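Local coordinates for protein AxyAgu115A (Amphibacillus xylanus NBRC 15112, PDB 6NPS) that hydrolyses alpha-linked glucuronic acid side groups from glucuronoxylans as a family GH115 alpha-glucuronidase, in coordination with alpha-arabinofuranosidases, at the interface of chains A and B. Sequence-based numbering; all coordinates share one arbitrary frame. Chains: chain A/B, AxyAgu115A.

The interface of chains A and B. Residues chain A 654-657; chain B 654-657.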
ATOM      1  N   VAL A 654       9.491   3.309   6.467  1.00 31.74           N
ATOM      2  CA  VAL A 654       8.618   4.469   6.482  1.00 29.46           C
ATOM      3  C   VAL A 654       7.734   4.350   7.727  1.00 29.30           C
ATOM      4  O   VAL A 654       7.118   3.301   7.957  1.00 28.16           O
ATOM      5  CB  VAL A 654       7.763   4.538   5.210  1.00 34.20           C
ATOM      6  CG1 VAL A 654       6.758   5.727   5.301  1.00 31.64           C
ATOM      7  CG2 VAL A 654       8.653   4.686   3.960  1.00 35.28           C
ATOM      8  N   LEU A 655       7.687   5.397   8.543  1.00 28.93           N
ATOM      9  CA  LEU A 655       6.935   5.330   9.801  1.00 30.58           C
ATOM     10  C   LEU A 655       5.525   5.831   9.559  1.00 30.93           C
ATOM     11  O   LEU A 655       5.336   6.848   8.883  1.00 30.90           O
ATOM     12  CB  LEU A 655       7.566   6.211  10.878  1.00 30.45           C
ATOM     13  CG  LEU A 655       9.061   6.009  11.094  1.00 35.57           C
ATOM     14  CD1 LEU A 655       9.517   6.985  12.143  1.00 34.76           C
ATOM     15  CD2 LEU A 655       9.284   4.585  11.541  1.00 32.44           C
ATOM     16  N   SER A 656       4.537   5.161  10.153  1.00 27.04           N
ATOM     17  CA  SER A 656       3.153   5.602  10.030  1.00 28.38           C
ATOM     18  C   SER A 656       2.732   6.165  11.374  1.00 29.55           C
ATOM     19  O   SER A 656       2.979   5.531  12.402  1.00 30.28           O
ATOM     20  CB  SER A 656       2.233   4.447   9.657  1.00 29.69           C
ATOM     21  OG  SER A 656       2.518   3.939   8.360  1.00 34.15           O
ATOM     22  N   TYR A 657       2.117   7.340  11.375  1.00 29.28           N
ATOM     23  CA  TYR A 657       1.563   7.912  12.591  1.00 30.97           C
ATOM     24  C   TYR A 657       0.064   8.124  12.441  1.00 28.99           C
ATOM     25  O   TYR A 657      -0.427   8.458  11.369  1.00 29.53           O
ATOM     26  CB  TYR A 657       2.212   9.245  12.962  1.00 28.49           C
ATOM     27  CG  TYR A 657       3.597   9.084  13.521  1.00 36.55           C
ATOM     28  CD1 TYR A 657       4.706   9.021  12.655  1.00 41.44           C
ATOM     29  CD2 TYR A 657       3.821   9.011  14.880  1.00 36.46           C
ATOM     30  CE1 TYR A 657       5.993   8.897  13.138  1.00 39.65           C
ATOM     31  CE2 TYR A 657       5.128   8.876  15.390  1.00 40.57           C
ATOM     32  CZ  TYR A 657       6.206   8.826  14.497  1.00 40.78           C
ATOM     33  OH  TYR A 657       7.495   8.703  14.934  1.00 40.93           O
TER
ATOM     34  N   VAL B 654      -3.486   8.792   7.442  1.00 31.80           N
ATOM     35  CA  VAL B 654      -2.305   8.216   8.083  1.00 28.77           C
ATOM     36  C   VAL B 654      -1.098   9.001   7.580  1.00 31.31           C
ATOM     37  O   VAL B 654      -0.940   9.210   6.365  1.00 28.44           O
ATOM     38  CB  VAL B 654      -2.174   6.718   7.771  1.00 31.44           C
ATOM     39  CG1 VAL B 654      -0.905   6.126   8.450  1.00 28.64           C
ATOM     40  CG2 VAL B 654      -3.421   5.991   8.254  1.00 35.60           C
ATOM     41  N   LEU B 655      -0.288   9.503   8.507  1.00 32.25           N
ATOM     42  CA  LEU B 655       0.857  10.326   8.159  1.00 31.69           C
ATOM     43  C   LEU B 655       2.075   9.431   7.960  1.00 32.00           C
ATOM     44  O   LEU B 655       2.330   8.537   8.769  1.00 31.10           O
ATOM     45  CB  LEU B 655       1.155  11.317   9.278  1.00 31.88           C
ATOM     46  CG  LEU B 655      -0.056  12.156   9.709  1.00 34.96           C
ATOM     47  CD1 LEU B 655       0.423  13.115  10.804  1.00 33.05           C
ATOM     48  CD2 LEU B 655      -0.546  12.908   8.488  1.00 30.37           C
ATOM     49  N   SER B 656       2.822   9.675   6.896  1.00 27.42           N
ATOM     50  CA  SER B 656       4.055   8.933   6.650  1.00 29.36           C
ATOM     51  C   SER B 656       5.214   9.848   6.990  1.00 31.43           C
ATOM     52  O   SER B 656       5.245  10.988   6.521  1.00 37.98           O
ATOM     53  CB  SER B 656       4.164   8.509   5.180  1.00 27.19           C
ATOM     54  OG  SER B 656       3.138   7.596   4.818  1.00 32.23           O
ATOM     55  N   TYR B 657       6.169   9.360   7.772  1.00 29.01           N
ATOM     56  CA  TYR B 657       7.402  10.086   8.037  1.00 29.36           C
ATOM     57  C   TYR B 657       8.597   9.291   7.534  1.00 29.71           C
ATOM     58  O   TYR B 657       8.621   8.070   7.654  1.00 30.60           O
ATOM     59  CB  TYR B 657       7.580  10.357   9.510  1.00 31.36           C
ATOM     60  CG  TYR B 657       6.687  11.470   9.973  1.00 37.95           C
ATOM     61  CD1 TYR B 657       5.379  11.200  10.413  1.00 40.38           C
ATOM     62  CD2 TYR B 657       7.134  12.778   9.988  1.00 37.08           C
ATOM     63  CE1 TYR B 657       4.554  12.218  10.864  1.00 43.31           C
ATOM     64  CE2 TYR B 657       6.291  13.830  10.427  1.00 37.25           C
ATOM     65  CZ  TYR B 657       5.013  13.526  10.871  1.00 44.06           C
ATOM     66  OH  TYR B 657       4.170  14.511  11.327  1.00 44.67           O
TER
HETATM   67  O   HOH W   1       2.628   5.210   6.036  1.00 44.55           O
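The phenol rings of A:Tyr657 and B:Tyr657 cross at the two-fold axis in an offset edge-to-face pairing, planes 87° and centroids 5.1 Å apart, the CD1–CE1 edge of each reaching the CD1–CE1 side of the other rather than its centre. CE1 of A:Tyr657 comes within 3.6 Å of CD1 of B:Tyr657, and the twin contact repeats this with the chains exchanged. Each ring is swung toward its own backbone N (chi1 -74° in A:Tyr657), with CG anti to the carbonyl carbon. CD1 of A:Leu655 sits beside the CE1–OH rim of its own chain's ring, 3.9 Å from the phenol OH of A:Tyr657, displaced a little to the side away from B:Tyr657. An alanine in place of A:Tyr657 removes the ring and would probably leave the inner edge of B:Tyr657 and the isobutyl group of A:Leu655 less well packed.

The tyrosines project from one face of a short antiparallel intermolecular beta-sheet. The amide N of A:Tyr657 donates to the carbonyl O of B:Leu655 (2.9 Å), and the amide N of A:Leu655 donates to the carbonyl O of B:Tyr657 (3.0 Å). With their symmetry mates these make four nearly straight bonds, each received in the carbonyl plane, which fix the register around the facing pair A:Ser656 and B:Ser656.

On the opposite face of the sheet the serine hydroxyls share one water: OG of A:Ser656 and OG of B:Ser656 each lie 2.7 Å from water 1, which bridges the chains. Beside it, CG1 of A:Val654, anti to its backbone N (chi1 176°), packs 3.8 Å from CB of B:Ser656, so a methyl group borders the polar bridge on either side.

Strand 655-657 follows the long helix 601-629 and precedes strand 666-670; paired with its copy, it joins the two molecules of the deposited assembly in one part of a larger two-fold interface; whether this pairing is the biological dimer the structure alone does not show.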